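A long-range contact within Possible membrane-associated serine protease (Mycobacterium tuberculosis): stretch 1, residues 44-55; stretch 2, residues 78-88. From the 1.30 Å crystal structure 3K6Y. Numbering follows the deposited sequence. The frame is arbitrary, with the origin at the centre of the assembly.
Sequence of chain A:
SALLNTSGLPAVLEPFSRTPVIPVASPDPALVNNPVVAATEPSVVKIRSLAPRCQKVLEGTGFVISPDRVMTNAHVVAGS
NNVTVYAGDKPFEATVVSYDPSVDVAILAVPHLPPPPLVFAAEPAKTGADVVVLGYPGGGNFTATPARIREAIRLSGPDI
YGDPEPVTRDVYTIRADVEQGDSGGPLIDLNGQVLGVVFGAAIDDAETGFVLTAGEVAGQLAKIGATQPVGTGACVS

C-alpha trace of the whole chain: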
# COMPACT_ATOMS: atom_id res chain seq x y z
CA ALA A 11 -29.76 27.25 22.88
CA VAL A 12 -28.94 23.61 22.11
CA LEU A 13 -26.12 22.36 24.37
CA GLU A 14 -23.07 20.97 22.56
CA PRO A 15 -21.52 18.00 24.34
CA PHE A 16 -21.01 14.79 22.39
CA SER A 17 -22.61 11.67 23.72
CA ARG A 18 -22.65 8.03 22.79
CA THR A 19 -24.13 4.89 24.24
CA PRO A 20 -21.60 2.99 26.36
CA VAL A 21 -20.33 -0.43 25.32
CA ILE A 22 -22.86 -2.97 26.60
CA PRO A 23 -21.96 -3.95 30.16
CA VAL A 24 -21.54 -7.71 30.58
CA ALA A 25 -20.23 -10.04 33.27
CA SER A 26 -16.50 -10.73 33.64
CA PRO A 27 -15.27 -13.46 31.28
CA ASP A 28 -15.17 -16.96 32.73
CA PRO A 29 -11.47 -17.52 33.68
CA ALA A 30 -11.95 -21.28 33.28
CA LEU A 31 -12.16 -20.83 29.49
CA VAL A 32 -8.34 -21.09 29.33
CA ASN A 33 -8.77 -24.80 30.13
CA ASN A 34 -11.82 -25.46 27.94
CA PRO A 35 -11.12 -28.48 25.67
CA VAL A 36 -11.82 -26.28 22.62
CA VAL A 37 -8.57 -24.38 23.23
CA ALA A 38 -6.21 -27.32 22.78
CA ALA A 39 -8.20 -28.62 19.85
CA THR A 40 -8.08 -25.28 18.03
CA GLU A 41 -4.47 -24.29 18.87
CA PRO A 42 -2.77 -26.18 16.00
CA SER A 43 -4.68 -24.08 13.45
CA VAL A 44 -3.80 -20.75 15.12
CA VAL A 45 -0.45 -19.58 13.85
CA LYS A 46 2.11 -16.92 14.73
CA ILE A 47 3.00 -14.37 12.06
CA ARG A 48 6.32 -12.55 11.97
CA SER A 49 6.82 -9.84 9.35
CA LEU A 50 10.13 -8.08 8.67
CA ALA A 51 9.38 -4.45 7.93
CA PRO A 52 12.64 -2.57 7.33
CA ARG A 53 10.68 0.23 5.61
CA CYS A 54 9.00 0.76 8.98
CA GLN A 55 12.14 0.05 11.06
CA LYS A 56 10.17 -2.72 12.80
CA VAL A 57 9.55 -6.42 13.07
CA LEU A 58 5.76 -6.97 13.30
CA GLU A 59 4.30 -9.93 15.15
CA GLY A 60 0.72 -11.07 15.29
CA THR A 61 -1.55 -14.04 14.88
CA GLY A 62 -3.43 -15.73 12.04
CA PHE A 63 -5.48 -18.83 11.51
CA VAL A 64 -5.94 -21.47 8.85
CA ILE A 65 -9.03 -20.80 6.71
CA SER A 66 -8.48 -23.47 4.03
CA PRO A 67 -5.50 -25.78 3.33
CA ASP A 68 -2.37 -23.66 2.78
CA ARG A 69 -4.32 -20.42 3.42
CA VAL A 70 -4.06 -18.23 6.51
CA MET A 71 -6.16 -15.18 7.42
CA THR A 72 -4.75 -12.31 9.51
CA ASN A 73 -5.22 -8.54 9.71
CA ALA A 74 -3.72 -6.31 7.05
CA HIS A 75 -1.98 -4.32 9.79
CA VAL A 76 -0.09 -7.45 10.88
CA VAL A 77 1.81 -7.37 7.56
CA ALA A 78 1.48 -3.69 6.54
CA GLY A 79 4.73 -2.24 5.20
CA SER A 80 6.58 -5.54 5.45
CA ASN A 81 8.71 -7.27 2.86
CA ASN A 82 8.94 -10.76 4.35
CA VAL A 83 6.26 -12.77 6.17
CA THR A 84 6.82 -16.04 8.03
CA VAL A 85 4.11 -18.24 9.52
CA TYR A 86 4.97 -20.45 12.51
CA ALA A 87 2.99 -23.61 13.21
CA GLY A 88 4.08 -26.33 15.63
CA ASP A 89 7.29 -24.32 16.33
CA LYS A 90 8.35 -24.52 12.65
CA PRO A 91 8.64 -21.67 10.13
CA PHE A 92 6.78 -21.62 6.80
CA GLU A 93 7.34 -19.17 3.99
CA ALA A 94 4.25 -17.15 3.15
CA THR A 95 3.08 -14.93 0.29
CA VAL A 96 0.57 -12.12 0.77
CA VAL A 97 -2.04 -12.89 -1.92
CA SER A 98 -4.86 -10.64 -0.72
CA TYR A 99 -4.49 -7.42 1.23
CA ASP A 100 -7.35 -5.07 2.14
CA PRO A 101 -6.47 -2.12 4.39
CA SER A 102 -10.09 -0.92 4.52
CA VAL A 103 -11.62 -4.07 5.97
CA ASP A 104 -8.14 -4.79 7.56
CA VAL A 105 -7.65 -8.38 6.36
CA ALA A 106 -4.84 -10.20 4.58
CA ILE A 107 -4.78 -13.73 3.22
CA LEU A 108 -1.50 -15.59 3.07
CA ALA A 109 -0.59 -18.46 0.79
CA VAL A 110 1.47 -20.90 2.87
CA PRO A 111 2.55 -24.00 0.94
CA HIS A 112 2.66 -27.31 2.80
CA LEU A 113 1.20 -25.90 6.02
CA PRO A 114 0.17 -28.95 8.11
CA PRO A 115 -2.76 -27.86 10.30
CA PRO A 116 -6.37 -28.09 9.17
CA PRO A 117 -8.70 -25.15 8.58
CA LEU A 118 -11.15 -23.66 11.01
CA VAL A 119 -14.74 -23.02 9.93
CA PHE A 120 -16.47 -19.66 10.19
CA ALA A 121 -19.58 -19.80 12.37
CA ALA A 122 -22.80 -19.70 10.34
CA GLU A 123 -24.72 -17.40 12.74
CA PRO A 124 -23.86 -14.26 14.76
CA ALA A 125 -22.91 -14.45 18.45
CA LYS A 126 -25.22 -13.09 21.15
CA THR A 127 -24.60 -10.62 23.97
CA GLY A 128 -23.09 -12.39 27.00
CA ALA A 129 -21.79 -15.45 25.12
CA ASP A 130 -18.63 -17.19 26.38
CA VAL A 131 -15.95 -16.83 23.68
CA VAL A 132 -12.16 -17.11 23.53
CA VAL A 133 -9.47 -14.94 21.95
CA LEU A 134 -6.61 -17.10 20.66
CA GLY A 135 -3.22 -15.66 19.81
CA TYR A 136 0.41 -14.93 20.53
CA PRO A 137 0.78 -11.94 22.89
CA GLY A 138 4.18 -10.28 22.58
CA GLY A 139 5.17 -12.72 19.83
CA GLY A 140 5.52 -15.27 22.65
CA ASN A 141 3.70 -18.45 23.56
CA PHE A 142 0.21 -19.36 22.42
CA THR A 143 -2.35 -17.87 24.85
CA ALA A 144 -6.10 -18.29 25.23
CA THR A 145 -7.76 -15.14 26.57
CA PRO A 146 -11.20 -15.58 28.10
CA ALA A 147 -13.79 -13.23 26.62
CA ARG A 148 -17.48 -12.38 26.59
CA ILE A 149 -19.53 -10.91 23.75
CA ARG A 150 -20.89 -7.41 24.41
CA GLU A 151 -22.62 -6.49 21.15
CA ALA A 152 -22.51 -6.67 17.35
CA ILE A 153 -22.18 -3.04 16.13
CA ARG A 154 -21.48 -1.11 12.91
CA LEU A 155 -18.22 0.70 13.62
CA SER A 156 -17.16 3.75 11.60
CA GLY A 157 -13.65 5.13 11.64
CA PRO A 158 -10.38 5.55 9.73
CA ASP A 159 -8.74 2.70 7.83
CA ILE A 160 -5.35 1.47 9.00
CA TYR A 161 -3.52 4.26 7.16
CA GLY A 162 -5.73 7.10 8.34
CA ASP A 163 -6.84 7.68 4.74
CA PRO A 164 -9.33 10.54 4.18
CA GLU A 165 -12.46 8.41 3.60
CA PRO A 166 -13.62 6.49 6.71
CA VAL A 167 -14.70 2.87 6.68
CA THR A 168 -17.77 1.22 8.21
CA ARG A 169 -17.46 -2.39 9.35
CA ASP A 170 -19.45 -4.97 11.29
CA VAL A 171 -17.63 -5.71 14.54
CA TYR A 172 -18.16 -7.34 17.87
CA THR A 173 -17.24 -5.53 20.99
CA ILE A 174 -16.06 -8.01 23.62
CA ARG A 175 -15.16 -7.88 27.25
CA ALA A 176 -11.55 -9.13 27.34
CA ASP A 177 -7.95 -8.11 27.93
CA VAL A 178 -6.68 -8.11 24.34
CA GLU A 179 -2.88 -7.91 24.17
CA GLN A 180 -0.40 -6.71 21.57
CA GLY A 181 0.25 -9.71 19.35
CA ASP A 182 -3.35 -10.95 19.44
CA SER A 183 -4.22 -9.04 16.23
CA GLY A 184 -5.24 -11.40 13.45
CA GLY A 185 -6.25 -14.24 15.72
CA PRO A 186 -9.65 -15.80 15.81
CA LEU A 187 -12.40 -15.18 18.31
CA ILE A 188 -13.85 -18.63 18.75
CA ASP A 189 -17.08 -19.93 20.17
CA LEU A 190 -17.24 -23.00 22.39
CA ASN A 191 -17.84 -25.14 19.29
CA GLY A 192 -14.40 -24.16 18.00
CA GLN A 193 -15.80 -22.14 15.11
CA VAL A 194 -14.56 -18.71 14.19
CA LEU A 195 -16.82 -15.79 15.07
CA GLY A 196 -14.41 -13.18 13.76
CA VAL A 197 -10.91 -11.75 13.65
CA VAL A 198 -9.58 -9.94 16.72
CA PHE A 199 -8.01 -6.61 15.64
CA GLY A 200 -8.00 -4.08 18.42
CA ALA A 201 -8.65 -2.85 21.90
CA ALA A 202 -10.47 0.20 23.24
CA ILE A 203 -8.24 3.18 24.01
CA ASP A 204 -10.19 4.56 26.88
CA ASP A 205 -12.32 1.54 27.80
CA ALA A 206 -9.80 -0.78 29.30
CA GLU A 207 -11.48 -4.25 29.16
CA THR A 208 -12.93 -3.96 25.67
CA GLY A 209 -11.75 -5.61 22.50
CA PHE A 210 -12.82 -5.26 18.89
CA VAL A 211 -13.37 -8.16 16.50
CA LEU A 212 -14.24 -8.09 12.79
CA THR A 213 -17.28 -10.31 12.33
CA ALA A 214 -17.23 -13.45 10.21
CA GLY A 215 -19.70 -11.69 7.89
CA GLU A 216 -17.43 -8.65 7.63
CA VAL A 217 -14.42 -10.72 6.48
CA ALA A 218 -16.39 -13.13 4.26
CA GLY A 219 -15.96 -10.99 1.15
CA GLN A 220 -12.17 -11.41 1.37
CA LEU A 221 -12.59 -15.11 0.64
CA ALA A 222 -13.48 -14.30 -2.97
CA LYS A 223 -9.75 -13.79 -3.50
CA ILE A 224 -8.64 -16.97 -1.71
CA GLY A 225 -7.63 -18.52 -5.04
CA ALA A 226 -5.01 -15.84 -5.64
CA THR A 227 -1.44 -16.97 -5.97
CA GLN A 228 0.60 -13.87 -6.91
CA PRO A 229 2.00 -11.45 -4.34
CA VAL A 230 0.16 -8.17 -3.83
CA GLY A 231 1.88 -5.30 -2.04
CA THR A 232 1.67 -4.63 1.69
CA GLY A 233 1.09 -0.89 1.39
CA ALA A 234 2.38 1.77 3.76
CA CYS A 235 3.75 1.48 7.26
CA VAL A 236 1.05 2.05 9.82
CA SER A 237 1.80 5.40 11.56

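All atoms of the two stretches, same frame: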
# COMPACT_ATOMS: atom_id res chain seq x y z
N VAL A 44 -4.03 -22.16 14.81
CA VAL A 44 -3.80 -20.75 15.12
C VAL A 44 -2.30 -20.54 15.08
O VAL A 44 -1.57 -21.21 15.83
CB VAL A 44 -4.37 -20.38 16.49
CG1 VAL A 44 -4.14 -18.91 16.76
CG2 VAL A 44 -5.86 -20.70 16.58
N VAL A 45 -1.86 -19.67 14.18
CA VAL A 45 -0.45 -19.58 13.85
C VAL A 45 0.12 -18.22 14.24
O VAL A 45 -0.60 -17.24 14.33
CB VAL A 45 -0.21 -19.87 12.33
CG1 VAL A 45 -0.66 -21.27 11.98
CG2 VAL A 45 -0.94 -18.84 11.43
N LYS A 46 1.44 -18.18 14.44
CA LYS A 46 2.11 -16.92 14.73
C LYS A 46 2.63 -16.35 13.42
O LYS A 46 3.10 -17.10 12.56
CB LYS A 46 3.26 -17.19 15.71
CG LYS A 46 3.99 -15.91 16.12
CD LYS A 46 5.26 -16.14 16.92
CE LYS A 46 6.18 -14.95 16.70
NZ LYS A 46 7.53 -15.15 17.29
N ILE A 47 2.50 -15.03 13.26
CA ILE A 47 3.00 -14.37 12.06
C ILE A 47 4.11 -13.41 12.46
O ILE A 47 3.97 -12.65 13.39
CB ILE A 47 1.87 -13.64 11.34
CG1 ILE A 47 0.76 -14.68 11.08
CG2 ILE A 47 2.38 -13.04 10.03
CD1 ILE A 47 -0.40 -14.30 10.26
N ARG A 48 5.22 -13.49 11.77
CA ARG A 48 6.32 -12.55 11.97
C ARG A 48 6.66 -11.91 10.64
O ARG A 48 6.96 -12.61 9.66
CB ARG A 48 7.56 -13.28 12.51
CG ARG A 48 8.71 -12.39 12.86
CD ARG A 48 9.75 -13.22 13.61
NE ARG A 48 11.03 -12.52 13.67
CZ ARG A 48 11.58 -12.05 14.78
NH1 ARG A 48 10.97 -12.21 15.95
NH2 ARG A 48 12.75 -11.42 14.71
N SER A 49 6.63 -10.59 10.60
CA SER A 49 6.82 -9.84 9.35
C SER A 49 7.98 -8.87 9.51
O SER A 49 7.97 -8.02 10.41
CB SER A 49 5.55 -9.10 8.97
OG SER A 49 4.44 -10.02 8.89
N LEU A 50 8.98 -9.01 8.67
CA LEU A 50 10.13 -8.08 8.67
C LEU A 50 9.69 -6.85 7.91
O LEU A 50 9.23 -6.95 6.77
CB LEU A 50 11.34 -8.71 7.99
CG LEU A 50 11.75 -10.08 8.54
CD1 LEU A 50 12.98 -10.57 7.82
CD2 LEU A 50 11.97 -10.03 10.06
N ALA A 51 9.84 -5.69 8.54
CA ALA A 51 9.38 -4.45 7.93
C ALA A 51 10.48 -3.38 8.04
O ALA A 51 10.32 -2.37 8.74
CB ALA A 51 8.08 -3.98 8.57
N PRO A 52 11.57 -3.59 7.30
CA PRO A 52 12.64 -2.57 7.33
C PRO A 52 12.17 -1.18 6.88
O PRO A 52 12.71 -0.19 7.36
CB PRO A 52 13.71 -3.16 6.38
CG PRO A 52 12.99 -4.18 5.52
CD PRO A 52 11.94 -4.75 6.46
N ARG A 53 11.16 -1.08 6.01
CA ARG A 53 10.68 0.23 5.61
C ARG A 53 10.12 0.98 6.83
O ARG A 53 10.11 2.22 6.87
CB ARG A 53 9.58 0.08 4.56
CG ARG A 53 10.01 0.18 3.13
CD ARG A 53 8.80 0.54 2.25
NE ARG A 53 7.87 -0.59 2.10
CZ ARG A 53 6.54 -0.48 2.13
NH1 ARG A 53 5.80 -1.56 1.94
NH2 ARG A 53 5.93 0.69 2.37
N CYS A 54 9.65 0.22 7.81
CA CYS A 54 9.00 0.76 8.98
C CYS A 54 9.93 0.74 10.19
O CYS A 54 9.52 1.11 11.28
CB CYS A 54 7.75 -0.08 9.32
SG CYS A 54 6.70 -0.47 7.90
N GLN A 55 11.15 0.25 9.98
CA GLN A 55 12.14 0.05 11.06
C GLN A 55 11.57 -0.79 12.20
O GLN A 55 11.76 -0.50 13.38
CB GLN A 55 12.70 1.40 11.56
CG GLN A 55 13.35 2.20 10.44
CD GLN A 55 13.81 3.59 10.83
OE1 GLN A 55 13.33 4.16 11.80
NE2 GLN A 55 14.69 4.14 10.02
N ALA A 78 1.38 -4.98 7.23
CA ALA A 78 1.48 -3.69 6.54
C ALA A 78 2.91 -3.17 6.53
O ALA A 78 3.55 -3.09 7.57
CB ALA A 78 0.58 -2.68 7.20
N GLY A 79 3.40 -2.82 5.35
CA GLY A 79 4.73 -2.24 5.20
C GLY A 79 5.86 -3.25 5.18
O GLY A 79 7.00 -2.86 5.01
N SER A 80 5.55 -4.53 5.36
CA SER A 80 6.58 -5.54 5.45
C SER A 80 7.08 -5.98 4.10
O SER A 80 6.42 -5.78 3.07
CB SER A 80 6.05 -6.77 6.18
OG SER A 80 5.07 -7.48 5.43
N ASN A 81 8.23 -6.65 4.09
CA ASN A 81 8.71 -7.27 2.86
C ASN A 81 9.05 -8.75 2.99
O ASN A 81 9.53 -9.35 2.04
CB ASN A 81 9.86 -6.50 2.21
CG ASN A 81 11.13 -6.60 3.00
OD1 ASN A 81 11.18 -7.16 4.10
ND2 ASN A 81 12.21 -6.06 2.42
N ASN A 82 8.74 -9.34 4.15
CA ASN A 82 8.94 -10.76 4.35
C ASN A 82 7.99 -11.21 5.44
O ASN A 82 7.94 -10.57 6.50
CB ASN A 82 10.39 -11.06 4.76
CG ASN A 82 10.66 -12.53 4.87
OD1 ASN A 82 10.61 -13.09 5.97
ND2 ASN A 82 10.87 -13.18 3.74
N VAL A 83 7.24 -12.29 5.20
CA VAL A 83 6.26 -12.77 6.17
C VAL A 83 6.51 -14.25 6.40
O VAL A 83 6.61 -15.01 5.44
CB VAL A 83 4.82 -12.55 5.67
CG1 VAL A 83 3.79 -13.10 6.66
CG2 VAL A 83 4.55 -11.07 5.38
N THR A 84 6.65 -14.64 7.66
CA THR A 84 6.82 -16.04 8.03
C THR A 84 5.67 -16.45 8.93
O THR A 84 5.25 -15.69 9.82
CB THR A 84 8.16 -16.25 8.77
OG1 THR A 84 9.22 -15.78 7.93
CG2 THR A 84 8.40 -17.72 9.07
N VAL A 85 5.15 -17.65 8.70
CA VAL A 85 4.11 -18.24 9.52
C VAL A 85 4.74 -19.36 10.36
O VAL A 85 5.48 -20.18 9.83
CB VAL A 85 2.99 -18.80 8.60
CG1 VAL A 85 2.07 -19.75 9.35
CG2 VAL A 85 2.22 -17.63 7.96
N TYR A 86 4.44 -19.39 11.65
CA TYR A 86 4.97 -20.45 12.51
C TYR A 86 3.83 -21.33 12.97
O TYR A 86 2.84 -20.83 13.53
CB TYR A 86 5.67 -19.89 13.74
CG TYR A 86 6.87 -19.07 13.36
CD1 TYR A 86 6.71 -17.73 13.00
CD2 TYR A 86 8.14 -19.62 13.36
CE1 TYR A 86 7.78 -16.96 12.64
CE2 TYR A 86 9.25 -18.82 12.99
CZ TYR A 86 9.04 -17.50 12.63
OH TYR A 86 10.09 -16.67 12.27
N ALA A 87 3.96 -22.63 12.72
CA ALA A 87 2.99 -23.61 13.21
C ALA A 87 3.78 -24.76 13.79
O ALA A 87 4.73 -25.23 13.18
CB ALA A 87 2.11 -24.10 12.07
N GLY A 88 3.38 -25.23 14.97
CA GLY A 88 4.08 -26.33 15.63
C GLY A 88 5.57 -26.05 15.78
O GLY A 88 6.40 -26.95 15.60
O HOH W 1 9.52 -13.03 8.56
O HOH W 2 11.09 -13.89 10.65
O HOH W 3 9.64 -3.27 4.72
O HOH W 4 6.99 -4.04 0.99

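The strongest polar links between the two stretches are backbone hydrogen bonds of an antiparallel pair of strands, 44-51 and a second that runs through Ala87, whose N-to-C directions differ by 151° and whose axes approach to 4.7 Å. Lys46 and Tyr86 bond reciprocally: Tyr86 N donates to Lys46 O at 2.8 Å with an N-H...O angle of 165°, and Lys46 N donates to Tyr86 O at 3.1 Å and 159°. Two residues on, Arg48 N to Thr84 O and Thr84 N to Arg48 O both measure 2.9 Å, with angles of 172° and 169°, the straightest in the set. Beyond this the ladder loses its symmetry. Leu50 N still reaches Asn82 O at 2.9 Å, but at 144°, while Leu50 O accepts from Asn81 N, also at 2.9 Å, rather than from Asn82.

Between these rungs lie the non-hydrogen-bonded pairs, Ile47 with Val85 and Ser49 with Val83, where the alpha carbons come closer and point their hydrogens at carbonyls. Ile47 CA lies 3.4 Å from Thr84 O and Ser49 CA 3.1 Å from Asn82 O, both weakly polar CA-H...O contacts.

Water extends the polar network. One molecule donates to Arg48 O and to Asn82 OD1, each at 2.8 Å, and lies 2.8 Å from Thr84 OG1. Past the strands, a second accepts from Arg53 N at 3.0 Å and donates to Gly79 O at 2.7 Å; a third accepts from Arg53 NH1 at 2.9 Å and donates to Ser80 O at 2.8 Å. The Arg53 guanidinium also lays one face over Gly79, with NH1 3.5 Å from Gly79 CA.

Side chains sort by sheet face. On that of Ile47, Ser49, Val83 and Val85, all buried, Ile47 CG2 meets Val83 CG1 at 3.7 Å and Ser49 OG approaches Val83 CG2 at 3.7 Å. Val45 adds to the apolar packing, its CB 3.8 Å from Val85 CG1. The other face carries Lys46, Arg48, Thr84 and Tyr86. Here Arg48 CB abuts the Tyr86 ring edge, 3.7 Å from CE1, whereas Lys46 NZ sits 5.3 Å from the ring centroid, 23° off the normal, at most a weak attraction.

Gly79 closes the contact beside Cys54, whose SG lies 3.8 Å from Gly79 O. Its phi of 81° favours glycine, and an ideal CB would clash with Cys54 SG at 2.5 Å. Altogether the two stretches bury 808 Å².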